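Local coordinates for thiamine phosphate pyrophosphorylase (Bacteroides thetaiotaomicron VPI-5482, PDB 3CEU), which probably catalyses the joining of the pyrimidine and thiazole halves of thiamine to give thiamine phosphate, at residues A21-G26 with H54-T59; L172-N177 with I191-K196. All coordinates share one frame; numbering follows the deposited sequence.

Contact 1. Residues A21-G26 with H54-T59; sequences ALFEEG and HRRIVT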
loop_
_atom_site.group_PDB
_atom_site.type_symbol
_atom_site.label_atom_id
_atom_site.label_comp_id
_atom_site.label_asym_id
_atom_site.label_seq_id
_atom_site.Cartn_x
_atom_site.Cartn_y
_atom_site.Cartn_z
ATOM N N ALA A 21 5.707 -9.049 11.752
ATOM C CA ALA A 21 6.936 -8.371 12.138
ATOM C C ALA A 21 6.942 -6.925 11.627
ATOM O O ALA A 21 7.463 -6.024 12.292
ATOM C CB ALA A 21 8.146 -9.144 11.583
ATOM N N LEU A 22 6.372 -6.714 10.441
ATOM C CA LEU A 22 6.301 -5.381 9.850
ATOM C C LEU A 22 5.262 -4.538 10.609
ATOM O O LEU A 22 5.454 -3.338 10.819
ATOM C CB LEU A 22 5.938 -5.473 8.351
ATOM C CG LEU A 22 6.962 -6.181 7.437
ATOM C CD1 LEU A 22 6.337 -6.581 6.106
ATOM C CD2 LEU A 22 8.143 -5.261 7.205
ATOM N N PHE A 23 4.160 -5.149 11.024
ATOM C CA PHE A 23 3.177 -4.384 11.780
ATOM C C PHE A 23 3.832 -3.956 13.098
ATOM O O PHE A 23 3.775 -2.787 13.481
ATOM C CB PHE A 23 1.911 -5.211 12.041
ATOM C CG PHE A 23 0.918 -5.173 10.906
ATOM C CD1 PHE A 23 0.440 -3.958 10.425
ATOM C CD2 PHE A 23 0.444 -6.346 10.332
ATOM C CE1 PHE A 23 -0.494 -3.911 9.393
ATOM C CE2 PHE A 23 -0.492 -6.308 9.296
ATOM C CZ PHE A 23 -0.959 -5.088 8.831
ATOM N N GLU A 24 4.480 -4.903 13.771
ATOM C CA GLU A 24 5.163 -4.637 15.033
ATOM C C GLU A 24 6.161 -3.472 14.938
ATOM O O GLU A 24 6.474 -2.834 15.945
ATOM C CB GLU A 24 5.876 -5.908 15.511
ATOM C CG GLU A 24 4.931 -6.955 16.113
ATOM C CD GLU A 24 5.596 -8.303 16.342
ATOM O OE1 GLU A 24 6.746 -8.328 16.843
ATOM O OE2 GLU A 24 4.963 -9.342 16.034
ATOM N N GLU A 25 6.655 -3.196 13.730
ATOM C CA GLU A 25 7.599 -2.103 13.521
ATOM C C GLU A 25 6.887 -0.837 13.050
ATOM O O GLU A 25 7.506 0.077 12.494
ATOM C CB GLU A 25 8.676 -2.505 12.514
ATOM C CG GLU A 25 9.553 -3.660 12.976
ATOM C CD GLU A 25 10.339 -3.343 14.248
ATOM O OE1 GLU A 25 10.924 -4.279 14.829
ATOM O OE2 GLU A 25 10.392 -2.163 14.663
ATOM N N GLY A 26 5.575 -0.801 13.259
ATOM C CA GLY A 26 4.797 0.372 12.900
ATOM C C GLY A 26 4.258 0.498 11.489
ATOM O O GLY A 26 3.991 1.614 11.046
ATOM N N HIS A 54 -5.754 -6.202 12.109
ATOM C CA HIS A 54 -6.697 -6.350 11.008
ATOM C C HIS A 54 -7.247 -5.047 10.453
ATOM O O HIS A 54 -7.479 -4.951 9.246
ATOM C CB HIS A 54 -7.849 -7.282 11.395
ATOM C CG HIS A 54 -7.452 -8.721 11.439
ATOM N ND1 HIS A 54 -8.368 -9.749 11.534
ATOM C CD2 HIS A 54 -6.233 -9.310 11.405
ATOM C CE1 HIS A 54 -7.728 -10.904 11.555
ATOM N NE2 HIS A 54 -6.430 -10.665 11.478
ATOM N N ARG A 55 -7.448 -4.043 11.305
ATOM C CA ARG A 55 -7.967 -2.764 10.823
ATOM C C ARG A 55 -6.889 -1.921 10.146
ATOM O O ARG A 55 -7.063 -0.717 9.964
ATOM C CB ARG A 55 -8.592 -1.949 11.958
ATOM C CG ARG A 55 -7.597 -1.226 12.853
ATOM C CD ARG A 55 -7.310 -2.053 14.083
ATOM N NE ARG A 55 -7.274 -1.230 15.286
ATOM C CZ ARG A 55 -7.563 -1.691 16.500
ATOM N NH1 ARG A 55 -7.910 -2.965 16.664
ATOM N NH2 ARG A 55 -7.510 -0.880 17.551
ATOM N N ARG A 56 -5.779 -2.557 9.780
ATOM C CA ARG A 56 -4.669 -1.876 9.111
ATOM C C ARG A 56 -4.454 -2.516 7.735
ATOM O O ARG A 56 -3.529 -2.154 7.010
ATOM C CB ARG A 56 -3.387 -2.031 9.930
ATOM C CG ARG A 56 -3.397 -1.366 11.297
ATOM C CD ARG A 56 -2.929 0.070 11.206
ATOM N NE ARG A 56 -2.577 0.620 12.508
ATOM C CZ ARG A 56 -2.226 1.885 12.709
ATOM N NH1 ARG A 56 -2.177 2.728 11.683
ATOM N NH2 ARG A 56 -1.938 2.314 13.934
ATOM N N ILE A 57 -5.319 -3.468 7.394
ATOM C CA ILE A 57 -5.244 -4.195 6.128
ATOM C C ILE A 57 -6.400 -3.875 5.163
ATOM O O ILE A 57 -7.558 -3.835 5.566
ATOM C CB ILE A 57 -5.239 -5.727 6.398
ATOM C CG1 ILE A 57 -4.040 -6.089 7.279
ATOM C CG2 ILE A 57 -5.202 -6.500 5.082
ATOM C CD1 ILE A 57 -4.031 -7.532 7.757
ATOM N N VAL A 58 -6.064 -3.642 3.896
ATOM C CA VAL A 58 -7.046 -3.368 2.853
ATOM C C VAL A 58 -6.886 -4.511 1.870
ATOM O O VAL A 58 -5.755 -4.881 1.536
ATOM C CB VAL A 58 -6.755 -2.042 2.119
ATOM C CG1 VAL A 58 -7.817 -1.796 1.052
ATOM C CG2 VAL A 58 -6.717 -0.876 3.104
ATOM N N THR A 59 -7.994 -5.090 1.412
ATOM C CA THR A 59 -7.903 -6.224 0.478
ATOM C C THR A 59 -8.369 -5.899 -0.935
ATOM O O THR A 59 -9.342 -5.170 -1.126
ATOM C CB THR A 59 -8.725 -7.436 0.977
ATOM O OG1 THR A 59 -8.655 -8.486 0.007
ATOM C CG2 THR A 59 -10.178 -7.061 1.209
#
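F23 reaches across from the end of helix 15-24 to the start of strand 57-59 and lays its ring against R56 and I57. From CB, with CG anti to the carbonyl carbon (chi1 -85°), the chain leaves the helix, and the far half of the ring does the touching. CE1 comes closest to R56, 3.5 Å from its CB, at a slant to the ring. At the tip, CZ sits 3.6 Å from I57 CG1, which lies near the ring plane, so the isoleucine meets an edge. On the other flank CE2 reaches I57 CD1 at 4.0 Å. I57 and the phenylalanine cross at about a right angle; R56 offers only its aliphatic root, the rest of its chain, bent at chi2, leading off from the ring. The contact is apolar and mostly buried, R56 at its exposed margin, with L30 of strand 29-32 against F23 and I57, and Y53 stacked on F23. Just beyond F23 the helix closes in a Schellman motif: G26, at positive phi, is its C-prime residue, and G26 N bonds to F23 O at 2.7 Å. A helix packed through an aromatic residue onto the parallel strands inside it is the alpha/beta layering of a TIM barrel.

Contact 2. Residues L172-N177 with I191-K196; sequences LGDLWN and IEHFKK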
loop_
_atom_site.group_PDB
_atom_site.type_symbol
_atom_site.label_atom_id
_atom_site.label_comp_id
_atom_site.label_asym_id
_atom_site.label_seq_id
_atom_site.Cartn_x
_atom_site.Cartn_y
_atom_site.Cartn_z
ATOM N N LEU A 172 6.236 -2.218 -2.921
ATOM C CA LEU A 172 5.997 -3.646 -3.050
ATOM C C LEU A 172 7.322 -4.351 -3.334
ATOM O O LEU A 172 7.883 -5.003 -2.454
ATOM C CB LEU A 172 4.975 -3.924 -4.164
ATOM C CG LEU A 172 4.191 -5.248 -4.060
ATOM C CD1 LEU A 172 2.986 -5.243 -5.013
ATOM C CD2 LEU A 172 5.116 -6.408 -4.380
ATOM N N GLY A 173 7.831 -4.194 -4.552
ATOM C CA GLY A 173 9.082 -4.834 -4.931
ATOM C C GLY A 173 10.322 -4.471 -4.121
ATOM O O GLY A 173 11.027 -5.350 -3.610
ATOM N N ASP A 174 10.601 -3.178 -4.000
ATOM C CA ASP A 174 11.784 -2.745 -3.266
ATOM C C ASP A 174 11.854 -3.332 -1.867
ATOM O O ASP A 174 12.913 -3.316 -1.226
ATOM C CB ASP A 174 11.831 -1.231 -3.154
ATOM C CG ASP A 174 13.000 -0.766 -2.322
ATOM O OD1 ASP A 174 14.153 -1.057 -2.712
ATOM O OD2 ASP A 174 12.771 -0.124 -1.276
ATOM N N LEU A 175 10.724 -3.851 -1.396
ATOM C CA LEU A 175 10.674 -4.429 -0.070
ATOM C C LEU A 175 10.724 -5.962 -0.072
ATOM O O LEU A 175 11.661 -6.555 0.478
ATOM C CB LEU A 175 9.432 -3.915 0.664
ATOM C CG LEU A 175 9.338 -4.235 2.151
ATOM C CD1 LEU A 175 8.428 -3.234 2.840
ATOM C CD2 LEU A 175 8.820 -5.649 2.314
ATOM N N TRP A 176 9.740 -6.603 -0.699
ATOM C CA TRP A 176 9.690 -8.062 -0.739
ATOM C C TRP A 176 10.841 -8.722 -1.518
ATOM O O TRP A 176 11.252 -9.841 -1.200
ATOM C CB TRP A 176 8.338 -8.527 -1.298
ATOM C CG TRP A 176 7.176 -8.048 -0.488
ATOM C CD1 TRP A 176 6.318 -7.039 -0.805
ATOM C CD2 TRP A 176 6.782 -8.518 0.806
ATOM N NE1 TRP A 176 5.412 -6.844 0.215
ATOM C CE2 TRP A 176 5.676 -7.739 1.218
ATOM C CE3 TRP A 176 7.262 -9.518 1.667
ATOM C CZ2 TRP A 176 5.037 -7.930 2.446
ATOM C CZ3 TRP A 176 6.625 -9.707 2.894
ATOM C CH2 TRP A 176 5.528 -8.915 3.268
ATOM N N ASN A 177 11.362 -8.033 -2.527
ATOM C CA ASN A 177 12.469 -8.559 -3.310
ATOM C C ASN A 177 13.703 -8.777 -2.429
ATOM O O ASN A 177 14.686 -9.398 -2.858
ATOM C CB ASN A 177 12.807 -7.594 -4.457
ATOM C CG ASN A 177 11.692 -7.516 -5.515
ATOM O OD1 ASN A 177 11.656 -6.596 -6.340
ATOM N ND2 ASN A 177 10.787 -8.494 -5.492
ATOM N N ILE A 191 12.914 -6.718 7.206
ATOM C CA ILE A 191 12.540 -5.887 8.342
ATOM C C ILE A 191 13.488 -4.705 8.514
ATOM O O ILE A 191 13.050 -3.594 8.799
ATOM C CB ILE A 191 12.519 -6.692 9.658
ATOM C CG1 ILE A 191 11.772 -8.016 9.457
ATOM C CG2 ILE A 191 11.843 -5.869 10.768
ATOM C CD1 ILE A 191 10.370 -7.845 8.898
ATOM N N GLU A 192 14.784 -4.933 8.337
ATOM C CA GLU A 192 15.738 -3.849 8.485
ATOM C C GLU A 192 15.531 -2.795 7.413
ATOM O O GLU A 192 15.630 -1.592 7.674
ATOM C CB GLU A 192 17.176 -4.386 8.446
ATOM C CG GLU A 192 17.468 -5.373 9.569
ATOM C CD GLU A 192 18.920 -5.804 9.624
ATOM O OE1 GLU A 192 19.749 -5.059 10.181
ATOM O OE2 GLU A 192 19.240 -6.893 9.104
ATOM N N HIS A 193 15.224 -3.241 6.204
ATOM C CA HIS A 193 15.014 -2.306 5.101
ATOM C C HIS A 193 13.709 -1.519 5.285
ATOM O O HIS A 193 13.603 -0.378 4.827
ATOM C CB HIS A 193 14.997 -3.061 3.776
ATOM C CG HIS A 193 14.918 -2.171 2.580
ATOM N ND1 HIS A 193 15.938 -1.314 2.224
ATOM C CD2 HIS A 193 13.920 -1.967 1.691
ATOM C CE1 HIS A 193 15.564 -0.614 1.167
ATOM N NE2 HIS A 193 14.346 -0.990 0.826
ATOM N N PHE A 194 12.725 -2.116 5.961
ATOM C CA PHE A 194 11.452 -1.431 6.205
ATOM C C PHE A 194 11.672 -0.284 7.193
ATOM O O PHE A 194 11.191 0.832 6.980
ATOM C CB PHE A 194 10.400 -2.397 6.767
ATOM C CG PHE A 194 9.158 -1.706 7.281
ATOM C CD1 PHE A 194 8.969 -1.507 8.645
ATOM C CD2 PHE A 194 8.209 -1.198 6.398
ATOM C CE1 PHE A 194 7.852 -0.800 9.125
ATOM C CE2 PHE A 194 7.087 -0.489 6.864
ATOM C CZ PHE A 194 6.910 -0.289 8.226
ATOM N N LYS A 195 12.406 -0.572 8.268
ATOM C CA LYS A 195 12.703 0.426 9.284
ATOM C C LYS A 195 13.436 1.595 8.643
ATOM O O LYS A 195 13.210 2.762 9.001
ATOM C CB LYS A 195 13.580 -0.158 10.392
ATOM C CG LYS A 195 12.917 -1.209 11.264
ATOM C CD LYS A 195 13.809 -1.519 12.454
ATOM C CE LYS A 195 13.179 -2.522 13.389
ATOM N NZ LYS A 195 13.968 -2.649 14.654
ATOM N N LYS A 196 14.324 1.291 7.701
ATOM C CA LYS A 196 15.058 2.351 7.026
ATOM C C LYS A 196 14.052 3.233 6.270
ATOM O O LYS A 196 14.050 4.447 6.443
ATOM C CB LYS A 196 16.092 1.754 6.064
ATOM C CG LYS A 196 16.850 2.795 5.246
ATOM C CD LYS A 196 17.637 2.161 4.094
ATOM C CE LYS A 196 18.915 1.478 4.573
ATOM N NZ LYS A 196 19.751 0.968 3.443
#
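This is a helix-to-helix contact outside the barrel, where the short helix 173-176 that follows the last strand, 168-171, meets the C-terminal helix 188-201; one polar bond, with H193 buried, and a small apolar patch hold it. The bond runs from H193 NE2 to D174 OD2, 2.8 Å long and nearly straight at 174°. The acceptor lies in the imidazole plane, at the ring edge, whereas the N-H reaches the aspartate from above the carboxylate, 40° out of its plane. The two planes are steeply inclined to each other. Both side chains extend anti to their backbone N (chi1 176° for D174), which swings each tip into the gap between the helices. The bond to NE2 also helps to hold the rotation of the imidazole, and the nearby carboxylate would probably favour a protonated ring. One residue further along each helix, L175 CD1 rests 4.1 Å from F194 CD2, approaching the phenyl ring at a slant, while its other methyl, CD2, covers one face of W176, 3.8 Å above the ring. A leucine in place of H193 would probably leave the D174 carboxylate without its N-H partner. L175 and F194 also touch strand 2-6, through V5 and L3, so this helix pair packs on the first strand, close to where it meets the eighth to shut the TIM barrel.

Overall arrangement
Contacts 1 and 2 lie about 14 Å apart, centre to centre, on neighbouring sectors of one eight-stranded parallel barrel, and follow in series along the chain: 21-26 with 54-59 closes before 172-177 with 191-196 opens. Contact 1 joins helix 15-24 to the third strand, early in the barrel; contact 2 pairs two helices after the eighth strand. Helix 15-24 links them directly, since its other flank packs on helix 188-201: L22 CD2 lies 3.7 Å from F194 CB, and A21 CB is equally near I191 CD1. A long, weak ion pair of E25 with K195 adds to this. The C-terminal helix thus lies against the first helix, bringing the two ends of the barrel's helical layer together.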